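Local coordinates for spindle assembly abnormal protein 6 (Caenorhabditis elegans, PDB 3PYI) that forms the central scaffold of the centriole, its globular N-terminal domain linking coiled-coil homodimers into the ring that sets nine-fold symmetry, at residues A[18-23]-A[28-33]; A[22-27]-A[139-144]; A[51-56]-A[91-96]; A[98-103]-A[131-136]. The protein carries 1 engineered substitution. All coordinates share one frame; numbering follows the deposited sequence.

Contact 1. Residues A[18-23]-A[28-33]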
loop_
_atom_site.group_PDB
_atom_site.type_symbol
_atom_site.label_atom_id
_atom_site.label_comp_id
_atom_site.label_asym_id
_atom_site.label_seq_id
_atom_site.Cartn_x
_atom_site.Cartn_y
_atom_site.Cartn_z
ATOM N N LEU A 18 -15.430 11.629 -3.727
ATOM C CA LEU A 18 -16.397 10.758 -4.365
ATOM C C LEU A 18 -16.065 10.690 -5.841
ATOM O O LEU A 18 -15.960 11.720 -6.503
ATOM C CB LEU A 18 -17.806 11.308 -4.179
ATOM C CG LEU A 18 -18.908 10.584 -4.949
ATOM C CD1 LEU A 18 -19.111 9.186 -4.386
ATOM C CD2 LEU A 18 -20.205 11.384 -4.885
ATOM N N LEU A 19 -15.873 9.483 -6.359
ATOM C CA LEU A 19 -15.593 9.331 -7.775
ATOM C C LEU A 19 -16.734 8.555 -8.398
ATOM O O LEU A 19 -17.220 7.596 -7.819
ATOM C CB LEU A 19 -14.271 8.599 -8.011
ATOM C CG LEU A 19 -13.102 8.925 -7.079
ATOM C CD1 LEU A 19 -11.842 8.179 -7.521
ATOM C CD2 LEU A 19 -12.856 10.414 -7.017
ATOM N N GLN A 20 -17.184 8.981 -9.572
ATOM C CA GLN A 20 -18.248 8.263 -10.259
ATOM C C GLN A 20 -18.143 8.460 -11.758
ATOM O O GLN A 20 -17.589 9.450 -12.218
ATOM C CB GLN A 20 -19.625 8.703 -9.753
ATOM C CG GLN A 20 -19.925 10.171 -9.975
ATOM C CD GLN A 20 -21.239 10.609 -9.354
ATOM O OE1 GLN A 20 -21.271 11.519 -8.525
ATOM N NE2 GLN A 20 -22.329 9.967 -9.758
ATOM N N PRO A 21 -18.658 7.498 -12.526
ATOM C CA PRO A 21 -18.642 7.652 -13.981
ATOM C C PRO A 21 -19.476 8.857 -14.426
ATOM O O PRO A 21 -20.471 9.217 -13.786
ATOM C CB PRO A 21 -19.277 6.348 -14.477
ATOM C CG PRO A 21 -19.051 5.362 -13.347
ATOM C CD PRO A 21 -19.179 6.185 -12.105
ATOM N N LEU A 22 -19.071 9.474 -15.526
ATOM C CA LEU A 22 -19.813 10.610 -16.072
ATOM C C LEU A 22 -21.290 10.275 -16.313
ATOM O O LEU A 22 -22.169 11.080 -15.997
ATOM C CB LEU A 22 -19.147 11.131 -17.346
ATOM C CG LEU A 22 -17.706 11.618 -17.162
ATOM C CD1 LEU A 22 -17.094 12.031 -18.495
ATOM C CD2 LEU A 22 -17.639 12.767 -16.167
ATOM N N SER A 23 -21.564 9.094 -16.867
ATOM C CA SER A 23 -22.943 8.602 -16.979
ATOM C C SER A 23 -22.980 7.097 -17.236
ATOM O O SER A 23 -21.933 6.450 -17.304
ATOM C CB SER A 23 -23.733 9.352 -18.062
ATOM O OG SER A 23 -23.490 8.823 -19.352
ATOM N N ASP A 28 -15.754 7.171 -17.961
ATOM C CA ASP A 28 -14.754 8.050 -17.351
ATOM C C ASP A 28 -15.290 8.720 -16.088
ATOM O O ASP A 28 -16.474 9.040 -15.995
ATOM C CB ASP A 28 -14.256 9.092 -18.355
ATOM C CG ASP A 28 -13.463 8.472 -19.489
ATOM O OD1 ASP A 28 -12.335 7.995 -19.234
ATOM O OD2 ASP A 28 -13.973 8.454 -20.630
ATOM N N PHE A 29 -14.412 8.925 -15.113
ATOM C CA PHE A 29 -14.834 9.417 -13.809
ATOM C C PHE A 29 -14.770 10.934 -13.652
ATOM O O PHE A 29 -13.996 11.626 -14.322
ATOM C CB PHE A 29 -14.007 8.761 -12.700
ATOM C CG PHE A 29 -14.287 7.303 -12.521
ATOM C CD1 PHE A 29 -15.082 6.860 -11.474
ATOM C CD2 PHE A 29 -13.763 6.371 -13.401
ATOM C CE1 PHE A 29 -15.343 5.514 -11.304
ATOM C CE2 PHE A 29 -14.023 5.020 -13.236
ATOM C CZ PHE A 29 -14.814 4.592 -12.184
ATOM N N LYS A 30 -15.609 11.430 -12.752
ATOM C CA LYS A 30 -15.549 12.798 -12.263
ATOM C C LYS A 30 -15.392 12.695 -10.749
ATOM O O LYS A 30 -15.817 11.710 -10.146
ATOM C CB LYS A 30 -16.821 13.560 -12.641
ATOM C CG LYS A 30 -18.117 12.823 -12.315
ATOM C CD LYS A 30 -19.312 13.569 -12.886
ATOM C CE LYS A 30 -20.616 12.862 -12.534
ATOM N NZ LYS A 30 -21.811 13.663 -12.934
ATOM N N ALA A 31 -14.777 13.702 -10.142
ATOM C CA ALA A 31 -14.410 13.629 -8.734
ATOM C C ALA A 31 -14.859 14.887 -8.001
ATOM O O ALA A 31 -14.641 16.005 -8.480
ATOM C CB ALA A 31 -12.894 13.444 -8.596
ATOM N N TYR A 32 -15.496 14.704 -6.853
ATOM C CA TYR A 32 -15.851 15.832 -6.004
ATOM C C TYR A 32 -15.490 15.537 -4.554
ATOM O O TYR A 32 -15.560 14.389 -4.116
ATOM C CB TYR A 32 -17.351 16.132 -6.118
ATOM C CG TYR A 32 -17.811 16.534 -7.519
ATOM C CD1 TYR A 32 -17.410 17.732 -8.084
ATOM C CD2 TYR A 32 -18.653 15.711 -8.255
ATOM C CE1 TYR A 32 -17.834 18.105 -9.355
ATOM C CE2 TYR A 32 -19.080 16.065 -9.520
ATOM C CZ TYR A 32 -18.666 17.268 -10.069
ATOM O OH TYR A 32 -19.077 17.656 -11.329
ATOM N N LYS A 33 -15.083 16.562 -3.810
ATOM C CA LYS A 33 -15.004 16.414 -2.359
ATOM C C LYS A 33 -16.426 16.538 -1.845
ATOM O O LYS A 33 -17.171 17.431 -2.266
ATOM C CB LYS A 33 -14.133 17.492 -1.717
ATOM C CG LYS A 33 -12.651 17.439 -2.097
ATOM C CD LYS A 33 -12.074 16.064 -1.923
ATOM C CE LYS A 33 -10.635 16.011 -2.412
ATOM N NZ LYS A 33 -9.755 16.873 -1.594
#

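Contact 2. Residues A[22-27]-A[139-144]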
loop_
_atom_site.group_PDB
_atom_site.type_symbol
_atom_site.label_atom_id
_atom_site.label_comp_id
_atom_site.label_asym_id
_atom_site.label_seq_id
_atom_site.Cartn_x
_atom_site.Cartn_y
_atom_site.Cartn_z
ATOM N N LEU A 22 -19.071 9.474 -15.526
ATOM C CA LEU A 22 -19.813 10.610 -16.072
ATOM C C LEU A 22 -21.290 10.275 -16.313
ATOM O O LEU A 22 -22.169 11.080 -15.997
ATOM C CB LEU A 22 -19.147 11.131 -17.346
ATOM C CG LEU A 22 -17.706 11.618 -17.162
ATOM C CD1 LEU A 22 -17.094 12.031 -18.495
ATOM C CD2 LEU A 22 -17.639 12.767 -16.167
ATOM N N SER A 23 -21.564 9.094 -16.867
ATOM C CA SER A 23 -22.943 8.602 -16.979
ATOM C C SER A 23 -22.980 7.097 -17.236
ATOM O O SER A 23 -21.933 6.450 -17.304
ATOM C CB SER A 23 -23.733 9.352 -18.062
ATOM O OG SER A 23 -23.490 8.823 -19.352
ATOM N N LEU A 24 -24.183 6.539 -17.369
ATOM C CA LEU A 24 -24.326 5.111 -17.632
ATOM C C LEU A 24 -23.629 4.737 -18.939
ATOM O O LEU A 24 -23.240 3.582 -19.137
ATOM C CB LEU A 24 -25.800 4.701 -17.681
ATOM C CG LEU A 24 -26.644 4.803 -16.407
ATOM C CD1 LEU A 24 -28.106 4.583 -16.740
ATOM C CD2 LEU A 24 -26.196 3.815 -15.358
ATOM N N ASN A 25 -23.470 5.728 -19.817
ATOM C CA ASN A 25 -22.828 5.543 -21.119
ATOM C C ASN A 25 -21.401 6.097 -21.193
ATOM O O ASN A 25 -20.682 5.847 -22.159
ATOM C CB ASN A 25 -23.676 6.182 -22.217
ATOM C CG ASN A 25 -25.080 5.612 -22.274
ATOM O OD1 ASN A 25 -25.270 4.418 -22.515
ATOM N ND2 ASN A 25 -26.075 6.468 -22.059
ATOM N N GLN A 26 -20.997 6.857 -20.180
ATOM C CA GLN A 26 -19.660 7.433 -20.152
ATOM C C GLN A 26 -18.915 6.945 -18.915
ATOM O O GLN A 26 -19.139 7.446 -17.816
ATOM C CB GLN A 26 -19.739 8.961 -20.155
ATOM C CG GLN A 26 -20.774 9.519 -21.111
ATOM C CD GLN A 26 -20.740 11.034 -21.192
ATOM O OE1 GLN A 26 -19.669 11.638 -21.271
ATOM N NE2 GLN A 26 -21.915 11.656 -21.179
ATOM N N PRO A 27 -18.030 5.952 -19.095
ATOM C CA PRO A 27 -17.318 5.282 -17.996
ATOM C C PRO A 27 -16.294 6.166 -17.277
ATOM O O PRO A 27 -16.004 5.921 -16.103
ATOM C CB PRO A 27 -16.609 4.115 -18.694
ATOM C CG PRO A 27 -17.343 3.925 -19.983
ATOM C CD PRO A 27 -17.783 5.296 -20.389
ATOM N N LEU A 139 -18.254 5.107 -6.922
ATOM C CA LEU A 139 -19.562 4.581 -7.297
ATOM C C LEU A 139 -19.549 3.782 -8.587
ATOM O O LEU A 139 -18.810 4.088 -9.531
ATOM C CB LEU A 139 -20.592 5.693 -7.463
ATOM C CG LEU A 139 -21.108 6.359 -6.197
ATOM C CD1 LEU A 139 -22.009 7.539 -6.568
ATOM C CD2 LEU A 139 -21.845 5.347 -5.347
ATOM N N ASP A 140 -20.394 2.758 -8.598
ATOM C CA ASP A 140 -20.814 2.063 -9.803
ATOM C C ASP A 140 -21.497 3.093 -10.694
ATOM O O ASP A 140 -22.031 4.084 -10.188
ATOM C CB ASP A 140 -21.855 1.007 -9.412
ATOM C CG ASP A 140 -21.696 -0.279 -10.175
ATOM O OD1 ASP A 140 -21.019 -0.266 -11.223
ATOM O OD2 ASP A 140 -22.245 -1.306 -9.724
ATOM N N ALA A 141 -21.520 2.861 -12.004
ATOM C CA ALA A 141 -22.238 3.764 -12.902
ATOM C C ALA A 141 -23.733 3.760 -12.585
ATOM O O ALA A 141 -24.402 4.786 -12.679
ATOM C CB ALA A 141 -21.998 3.392 -14.360
ATOM N N GLU A 142 -24.254 2.601 -12.200
ATOM C CA GLU A 142 -25.670 2.476 -11.869
ATOM C C GLU A 142 -25.944 2.667 -10.378
ATOM O O GLU A 142 -27.086 2.580 -9.937
ATOM C CB GLU A 142 -26.202 1.108 -12.294
ATOM C CG GLU A 142 -25.999 0.789 -13.755
ATOM C CD GLU A 142 -26.472 -0.602 -14.106
ATOM O OE1 GLU A 142 -27.574 -0.978 -13.660
ATOM O OE2 GLU A 142 -25.746 -1.318 -14.827
ATOM N N LYS A 143 -24.899 2.904 -9.596
ATOM C CA LYS A 143 -25.070 3.142 -8.170
ATOM C C LYS A 143 -25.672 1.928 -7.464
ATOM O O LYS A 143 -26.474 2.055 -6.532
ATOM C CB LYS A 143 -25.915 4.399 -7.935
ATOM C CG LYS A 143 -25.304 5.660 -8.554
ATOM C CD LYS A 143 -26.337 6.755 -8.785
ATOM C CE LYS A 143 -26.783 7.416 -7.490
ATOM N NZ LYS A 143 -27.674 8.596 -7.750
ATOM N N ASN A 144 -25.279 0.742 -7.910
ATOM C CA ASN A 144 -25.636 -0.476 -7.204
ATOM C C ASN A 144 -24.578 -0.831 -6.161
ATOM O O ASN A 144 -24.869 -1.471 -5.149
ATOM C CB ASN A 144 -25.811 -1.622 -8.191
ATOM C CG ASN A 144 -26.936 -1.364 -9.181
ATOM O OD1 ASN A 144 -26.749 -1.472 -10.394
ATOM N ND2 ASN A 144 -28.110 -1.009 -8.668
#

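Contact 3. Residues A[51-56]-A[91-96]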
loop_
_atom_site.group_PDB
_atom_site.type_symbol
_atom_site.label_atom_id
_atom_site.label_comp_id
_atom_site.label_asym_id
_atom_site.label_seq_id
_atom_site.Cartn_x
_atom_site.Cartn_y
_atom_site.Cartn_z
ATOM N N LYS A 51 -20.671 -12.697 15.579
ATOM C CA LYS A 51 -20.423 -11.272 15.550
ATOM C C LYS A 51 -20.252 -10.764 14.109
ATOM O O LYS A 51 -19.561 -11.380 13.295
ATOM C CB LYS A 51 -19.173 -10.944 16.361
ATOM C CG LYS A 51 -18.788 -9.468 16.363
ATOM C CD LYS A 51 -17.454 -9.292 17.073
ATOM C CE LYS A 51 -17.093 -7.838 17.227
ATOM N NZ LYS A 51 -15.828 -7.675 17.993
ATOM N N GLU A 52 -20.895 -9.638 13.811
ATOM C CA GLU A 52 -20.783 -8.994 12.504
ATOM C C GLU A 52 -20.407 -7.547 12.676
ATOM O O GLU A 52 -20.856 -6.876 13.603
ATOM C CB GLU A 52 -22.112 -9.036 11.745
ATOM C CG GLU A 52 -22.382 -10.339 11.032
ATOM C CD GLU A 52 -23.769 -10.385 10.424
ATOM O OE1 GLU A 52 -24.635 -9.568 10.822
ATOM O OE2 GLU A 52 -24.000 -11.248 9.553
ATOM N N LEU A 53 -19.599 -7.066 11.745
ATOM C CA LEU A 53 -19.215 -5.675 11.702
ATOM C C LEU A 53 -19.953 -5.037 10.519
ATOM O O LEU A 53 -19.827 -5.496 9.385
ATOM C CB LEU A 53 -17.708 -5.605 11.477
ATOM C CG LEU A 53 -16.929 -4.385 11.939
ATOM C CD1 LEU A 53 -17.271 -4.081 13.385
ATOM C CD2 LEU A 53 -15.433 -4.658 11.768
ATOM N N LYS A 54 -20.731 -3.993 10.775
ATOM C CA LYS A 54 -21.498 -3.359 9.701
ATOM C C LYS A 54 -20.976 -1.963 9.373
ATOM O O LYS A 54 -20.825 -1.114 10.260
ATOM C CB LYS A 54 -22.996 -3.293 10.039
ATOM C CG LYS A 54 -23.875 -2.842 8.863
ATOM C CD LYS A 54 -25.359 -2.909 9.198
ATOM C CE LYS A 54 -26.232 -2.811 7.947
ATOM N NZ LYS A 54 -27.680 -3.036 8.256
ATOM N N PHE A 55 -20.690 -1.736 8.094
ATOM C CA PHE A 55 -20.323 -0.401 7.608
ATOM C C PHE A 55 -21.466 0.178 6.774
ATOM O O PHE A 55 -21.970 -0.495 5.867
ATOM C CB PHE A 55 -19.070 -0.468 6.736
ATOM C CG PHE A 55 -17.837 -0.832 7.482
ATOM C CD1 PHE A 55 -17.606 -2.148 7.869
ATOM C CD2 PHE A 55 -16.891 0.132 7.779
ATOM C CE1 PHE A 55 -16.461 -2.486 8.563
ATOM C CE2 PHE A 55 -15.740 -0.200 8.468
ATOM C CZ PHE A 55 -15.521 -1.512 8.859
ATOM N N GLU A 56 -21.871 1.414 7.088
ATOM C CA GLU A 56 -22.954 2.097 6.378
ATOM C C GLU A 56 -22.529 3.516 6.009
ATOM O O GLU A 56 -22.035 4.268 6.858
ATOM C CB GLU A 56 -24.234 2.181 7.237
ATOM C CG GLU A 56 -24.741 0.870 7.807
ATOM C CD GLU A 56 -25.969 1.065 8.701
ATOM O OE1 GLU A 56 -27.078 1.284 8.154
ATOM O OE2 GLU A 56 -25.823 1.008 9.947
ATOM N N ALA A 91 -9.849 -6.488 16.663
ATOM C CA ALA A 91 -9.129 -5.223 16.804
ATOM C C ALA A 91 -9.397 -4.234 15.648
ATOM O O ALA A 91 -9.287 -3.021 15.826
ATOM C CB ALA A 91 -7.619 -5.486 16.963
ATOM N N PHE A 92 -9.735 -4.767 14.476
ATOM C CA PHE A 92 -9.865 -3.979 13.243
ATOM C C PHE A 92 -10.638 -2.666 13.440
ATOM O O PHE A 92 -10.097 -1.595 13.210
ATOM C CB PHE A 92 -10.466 -4.856 12.127
ATOM C CG PHE A 92 -10.705 -4.141 10.798
ATOM C CD1 PHE A 92 -9.644 -3.637 10.034
ATOM C CD2 PHE A 92 -11.991 -4.054 10.279
ATOM C CE1 PHE A 92 -9.887 -3.034 8.809
ATOM C CE2 PHE A 92 -12.233 -3.442 9.060
ATOM C CZ PHE A 92 -11.183 -2.929 8.323
ATOM N N PRO A 93 -11.896 -2.744 13.905
ATOM C CA PRO A 93 -12.693 -1.522 14.047
ATOM C C PRO A 93 -12.125 -0.543 15.072
ATOM O O PRO A 93 -12.166 0.660 14.871
ATOM C CB PRO A 93 -14.061 -2.046 14.510
ATOM C CG PRO A 93 -13.768 -3.352 15.154
ATOM C CD PRO A 93 -12.615 -3.937 14.381
ATOM N N LYS A 94 -11.594 -1.061 16.165
ATOM C CA LYS A 94 -11.047 -0.206 17.204
ATOM C C LYS A 94 -9.835 0.585 16.713
ATOM O O LYS A 94 -9.681 1.759 17.032
ATOM C CB LYS A 94 -10.657 -1.049 18.422
ATOM C CG LYS A 94 -11.729 -2.072 18.808
ATOM C CD LYS A 94 -11.411 -2.796 20.115
ATOM C CE LYS A 94 -12.534 -3.758 20.502
ATOM N NZ LYS A 94 -12.316 -4.394 21.836
ATOM N N VAL A 95 -8.965 -0.070 15.955
ATOM C CA VAL A 95 -7.756 0.573 15.462
ATOM C C VAL A 95 -8.095 1.644 14.422
ATOM O O VAL A 95 -7.590 2.758 14.490
ATOM C CB VAL A 95 -6.763 -0.449 14.868
ATOM C CG1 VAL A 95 -5.489 0.255 14.430
ATOM C CG2 VAL A 95 -6.441 -1.547 15.894
ATOM N N ILE A 96 -8.969 1.318 13.467
ATOM C CA ILE A 96 -9.361 2.283 12.437
ATOM C C ILE A 96 -10.012 3.511 13.072
ATOM O O ILE A 96 -9.747 4.655 12.694
ATOM C CB ILE A 96 -10.355 1.687 11.384
ATOM C CG1 ILE A 96 -11.740 1.492 11.981
ATOM C CG2 ILE A 96 -9.856 0.389 10.775
ATOM C CD1 ILE A 96 -12.705 2.549 11.562
#

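Contact 4. Residues A[98-103]-A[131-136]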
loop_
_atom_site.group_PDB
_atom_site.type_symbol
_atom_site.label_atom_id
_atom_site.label_comp_id
_atom_site.label_asym_id
_atom_site.label_seq_id
_atom_site.Cartn_x
_atom_site.Cartn_y
_atom_site.Cartn_z
ATOM N N GLN A 98 -9.718 4.521 16.290
ATOM C CA GLN A 98 -8.802 5.219 17.193
ATOM C C GLN A 98 -7.557 5.800 16.527
ATOM O O GLN A 98 -6.968 6.743 17.047
ATOM C CB GLN A 98 -8.376 4.300 18.352
ATOM C CG GLN A 98 -9.400 4.246 19.478
ATOM C CD GLN A 98 -9.009 3.285 20.594
ATOM O OE1 GLN A 98 -8.166 2.403 20.409
ATOM N NE2 GLN A 98 -9.631 3.448 21.757
ATOM N N HIS A 99 -7.145 5.235 15.397
ATOM C CA HIS A 99 -5.880 5.642 14.786
ATOM C C HIS A 99 -5.985 6.146 13.354
ATOM O O HIS A 99 -5.042 6.732 12.840
ATOM C CB HIS A 99 -4.862 4.496 14.842
ATOM C CG HIS A 99 -4.447 4.132 16.229
ATOM N ND1 HIS A 99 -3.530 4.870 16.949
ATOM C CD2 HIS A 99 -4.826 3.112 17.035
ATOM C CE1 HIS A 99 -3.365 4.321 18.137
ATOM N NE2 HIS A 99 -4.138 3.251 18.215
ATOM N N LEU A 100 -7.115 5.915 12.704
ATOM C CA LEU A 100 -7.232 6.293 11.305
ATOM C C LEU A 100 -8.357 7.289 11.051
ATOM O O LEU A 100 -8.220 8.165 10.209
ATOM C CB LEU A 100 -7.368 5.053 10.419
ATOM C CG LEU A 100 -6.142 4.130 10.368
ATOM C CD1 LEU A 100 -6.422 2.937 9.492
ATOM C CD2 LEU A 100 -4.913 4.872 9.846
ATOM N N LEU A 101 -9.450 7.180 11.806
ATOM C CA LEU A 101 -10.574 8.096 11.611
ATOM C C LEU A 101 -10.629 9.181 12.683
ATOM O O LEU A 101 -11.501 10.044 12.655
ATOM C CB LEU A 101 -11.891 7.328 11.572
ATOM C CG LEU A 101 -12.035 6.261 10.487
ATOM C CD1 LEU A 101 -13.383 5.574 10.620
ATOM C CD2 LEU A 101 -11.869 6.858 9.102
ATOM N N CYS A 102 -9.683 9.131 13.616
ATOM C CA CYS A 102 -9.644 10.040 14.760
ATOM C C CYS A 102 -9.125 11.424 14.388
ATOM O O CYS A 102 -8.383 11.579 13.419
ATOM C CB CYS A 102 -8.736 9.459 15.841
ATOM S SG CYS A 102 -7.034 9.169 15.246
ATOM N N LYS A 103 -9.509 12.423 15.179
ATOM C CA LYS A 103 -9.016 13.788 15.008
ATOM C C LYS A 103 -7.740 13.993 15.819
ATOM O O LYS A 103 -7.723 13.769 17.030
ATOM C CB LYS A 103 -10.072 14.803 15.457
ATOM C CG LYS A 103 -11.381 14.759 14.681
ATOM C CD LYS A 103 -12.305 15.904 15.098
ATOM C CE LYS A 103 -13.567 15.958 14.243
ATOM N NZ LYS A 103 -14.403 17.158 14.541
ATOM N N LYS A 131 0.866 10.459 6.597
ATOM C CA LYS A 131 0.151 11.726 6.533
ATOM C C LYS A 131 -1.317 11.495 6.872
ATOM O O LYS A 131 -1.765 10.351 6.931
ATOM C CB LYS A 131 0.278 12.327 5.130
ATOM C CG LYS A 131 1.709 12.399 4.609
ATOM C CD LYS A 131 1.756 12.874 3.165
ATOM C CE LYS A 131 3.175 12.841 2.624
ATOM N NZ LYS A 131 3.244 13.295 1.205
ATOM N N PRO A 132 -2.069 12.583 7.109
ATOM C CA PRO A 132 -3.515 12.507 7.326
ATOM C C PRO A 132 -4.197 11.441 6.463
ATOM O O PRO A 132 -3.782 11.168 5.338
ATOM C CB PRO A 132 -3.993 13.901 6.918
ATOM C CG PRO A 132 -2.801 14.807 7.157
ATOM C CD PRO A 132 -1.564 13.948 7.325
ATOM N N THR A 133 -5.244 10.845 7.017
ATOM C CA THR A 133 -6.012 9.800 6.355
ATOM C C THR A 133 -6.931 10.397 5.298
ATOM O O THR A 133 -7.418 11.513 5.449
ATOM C CB THR A 133 -6.876 9.041 7.386
ATOM O OG1 THR A 133 -6.033 8.469 8.391
ATOM C CG2 THR A 133 -7.676 7.933 6.727
ATOM N N GLU A 134 -7.161 9.656 4.223
ATOM C CA GLU A 134 -8.050 10.126 3.167
ATOM C C GLU A 134 -9.026 9.019 2.855
ATOM O O GLU A 134 -8.688 7.832 2.905
ATOM C CB GLU A 134 -7.286 10.504 1.892
ATOM C CG GLU A 134 -6.430 11.760 1.982
ATOM C CD GLU A 134 -5.545 11.946 0.753
ATOM O OE1 GLU A 134 -4.584 11.163 0.584
ATOM O OE2 GLU A 134 -5.809 12.869 -0.045
ATOM N N ILE A 135 -10.246 9.415 2.537
ATOM C CA ILE A 135 -11.292 8.473 2.196
ATOM C C ILE A 135 -11.741 8.685 0.763
ATOM O O ILE A 135 -12.028 9.801 0.335
ATOM C CB ILE A 135 -12.493 8.640 3.127
ATOM C CG1 ILE A 135 -12.067 8.378 4.573
ATOM C CG2 ILE A 135 -13.633 7.707 2.719
ATOM C CD1 ILE A 135 -13.119 8.743 5.577
ATOM N N ASN A 136 -11.776 7.592 0.028
ATOM C CA ASN A 136 -12.288 7.622 -1.329
ATOM C C ASN A 136 -13.504 6.733 -1.435
ATOM O O ASN A 136 -13.545 5.625 -0.907
ATOM C CB ASN A 136 -11.241 7.185 -2.356
ATOM C CG ASN A 136 -10.366 8.327 -2.825
ATOM O OD1 ASN A 136 -10.418 9.433 -2.290
ATOM N ND2 ASN A 136 -9.541 8.056 -3.826
#

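Contact 1. Residues A[18-23]-A[28-33]
Lys30 and Gln20 face each other on one side of an antiparallel pair of strands, their chains crossing at a slant with Lys30 CE 3.8 Å from Gln20 CG. Both chains leave the backbone with CG between N and the carbonyl carbon (chi1 49° in Lys30, 61° in Gln20) and run extended from there. For Lys30 this stands the methylene chain up off the sheet between Gln20 and Leu22, which sets its CD2 3.7 Å from Lys30 CB. With an alanine here the chain stops at CB, which would probably leave Gln20 CG without its apolar neighbour and Leu22 CD2 with CB alone. The segments belong to neighbouring strands 7-23 and 29-44 of the XRCC4-like sandwich of the SAS-6 head domain, close to the short connection that joins them. Their backbones pair Leu18 with Tyr32 and Gln20 with Lys30 through two hydrogen bonds each, the straightest running from Leu18 N to Tyr32 O at 2.8 Å. A fifth bond, from Leu22 N to Asp28 O at 2.7 Å, closes the ladder toward that connection. The other face carries Leu19 and Ala31, a non-hydrogen-bonded pair whose methyls Leu19 CD2 and Ala31 CB are pressed to 3.4 Å, tighter than usual van der Waals contact. Beside them the Phe29 ring turns its edge to Leu19 C, while its CE1 lies 4.0 Å from Pro21 CD, the two rings side by side and pointing the same way. Leu18, on the face of Gln20 and Lys30, is buried against Ile137 and Leu139 of strand 133-139.

Contact 2. Residues A[22-27]-A[139-144]
Leu24 carries CG anti to its own carbonyl carbon (chi1 -65°) and Glu142 does the same (chi1 -56°), torsions that let the tip of the leucine meet the stem of the glutamate nearly at right angles. One branch does all the close work: Leu24 CD2 lies 3.4 Å from Glu142 CG and equally near the backbone oxygen of Ala141. The same methyl stands 4.3 Å from Ala141 CB, a looser apolar touch. Ala141 points its CB toward the segment 22-27, and this carbon also approaches the carbonyl oxygen of Ser23 at 4.2 Å. No hydrogen bond crosses between the two segments; the contact is small and lies at the surface. Beyond CG the glutamate chain runs extended, and the side chain comes close to a bound tetraethylene glycol, probably from the crystallisation liquor, which is also hydrogen-bonded to Asn25 OD1. In the loop of Glu142, Lys143 forms salt bridges with Asp62 and Glu64. The turn around the leucine probably helps to place it. Ser23 OG accepts a hydrogen bond from Asn25 N at 3.1 Å, and a weak one from Gln26 N, bending the backbone back just where Leu24 projects. The arrangement is thus one loop at the rim of the sandwich leaning on another, with an ST turn at Ser23 set beside a classic beta bulge in which Leu22 and Ser23 both face Gln26.

Contact 3. Residues A[51-56]-A[91-96]
Leu53 pushes its CD2 branch into the shallow hollow between Phe92 and Pro93 at the start of helix 92-100. This methyl meets Phe92 CD2 at 3.8 Å, near the plane of the ring at its edge, and also sits over the proline ring, 3.9 Å from Pro93 CD. The other branch lies off the CB-CG side of that ring, with Leu53 CD1 4.0 Å from Pro93 CB. Leu53 holds CG anti to its backbone N (chi1 -155°), which throws the isobutyl fork across to the helix. A serine at Leu53 would probably open a gap between the strand and the proline ring, and leave the edge of Phe92 less firmly packed. The packing joins a sheet strand to the helix that covers this side of the sandwich in the SAS-6 head domain; the axes of segments 51-56 and 92-96 approach to 11.2 Å, their directions 38° apart. Phe55, two residues along the same strand, is the second bump. The end of its ring, CZ, comes 3.8 Å from Phe92 CE2, the two side chains crossing obliquely. Both strand residues thus touch Phe92, at the neighbouring carbons CD2 and CE2. Phe162 meets it edge-to-face and Tyr76 packs on it with the ring planes inclined at about 50°. Leu9 of strand 7-23 touches both Leu53 and Pro93. From outside the chain, Ile156 of the second subunit packs on Phe92, which places this buried layer directly behind the subunit interface.

Contact 4. Residues A[98-103]-A[131-136]
Thr133 hands its hydroxyl to the last part of helix 92-100: OG1 donates a hydrogen bond of 2.9 Å to Leu100 O. The oxygen is approached in the plane of the carbonyl, on a lone pair, at a C=O...donor angle of 127°. With OG1 anti to the carbonyl carbon of its own residue (chi1 -59°), the threonine aims its hydroxyl at the helix, while CG2 stays close to the same carbonyl, 3.5 Å from Leu100 O. Leu100 adds apolar cover, its CD2 lying 4.0 Å from Thr133 OG1 as the two side chains cross at about a right angle. This polar grip, where the helix widens into a pi-type turn at 98-100, is the close part of the contact. The apolar part is slacker: Leu101 CD2 and Ile135 CD1 just meet at 4.2 Å, again nearly perpendicular, although both residues are buried. On the solvent side Lys131 and Pro132 are poorly ordered, and a tetraethylene glycol, probably from the crystallisation liquor, takes a weak hydrogen bond from Thr133 N. Leu100 also packs on Ile156 of the second subunit, which brings this part of the helix to that subunit. Further in, Ile135 rests on Leu14 and Ala16 of strand 7-23 and on Phe148 and Leu150 of strand 145-152, while Leu101 reaches Leu38 and Ile40 of strand 29-44, so that this part of the chain lies among strands 7-23, 29-44, 133-139 and 145-152.

How the contacts relate
Contacts 1 and 2 form one unit at an outer end of the sandwich: their centres are 9 Å apart, they share Leu22 and Ser23, and Pro21 packs on Ala141. Contacts 3 and 4 form another, 15 Å between centres, both built on helix 92-100, with Ile96 O and Leu101 N 2.7 Å apart in a probable hydrogen bond. Ile156 of the second subunit touches both, consistent with this helix serving the association of head domains. Contact 1 lies about 27 Å, centre to centre, from contact 3. Strand 133-139 starts in contact 4 and ends in contact 2. Tetraethylene glycol, probably from the crystallisation liquor, lies beside Glu142 of contact 2 and beside Thr133 of contact 4.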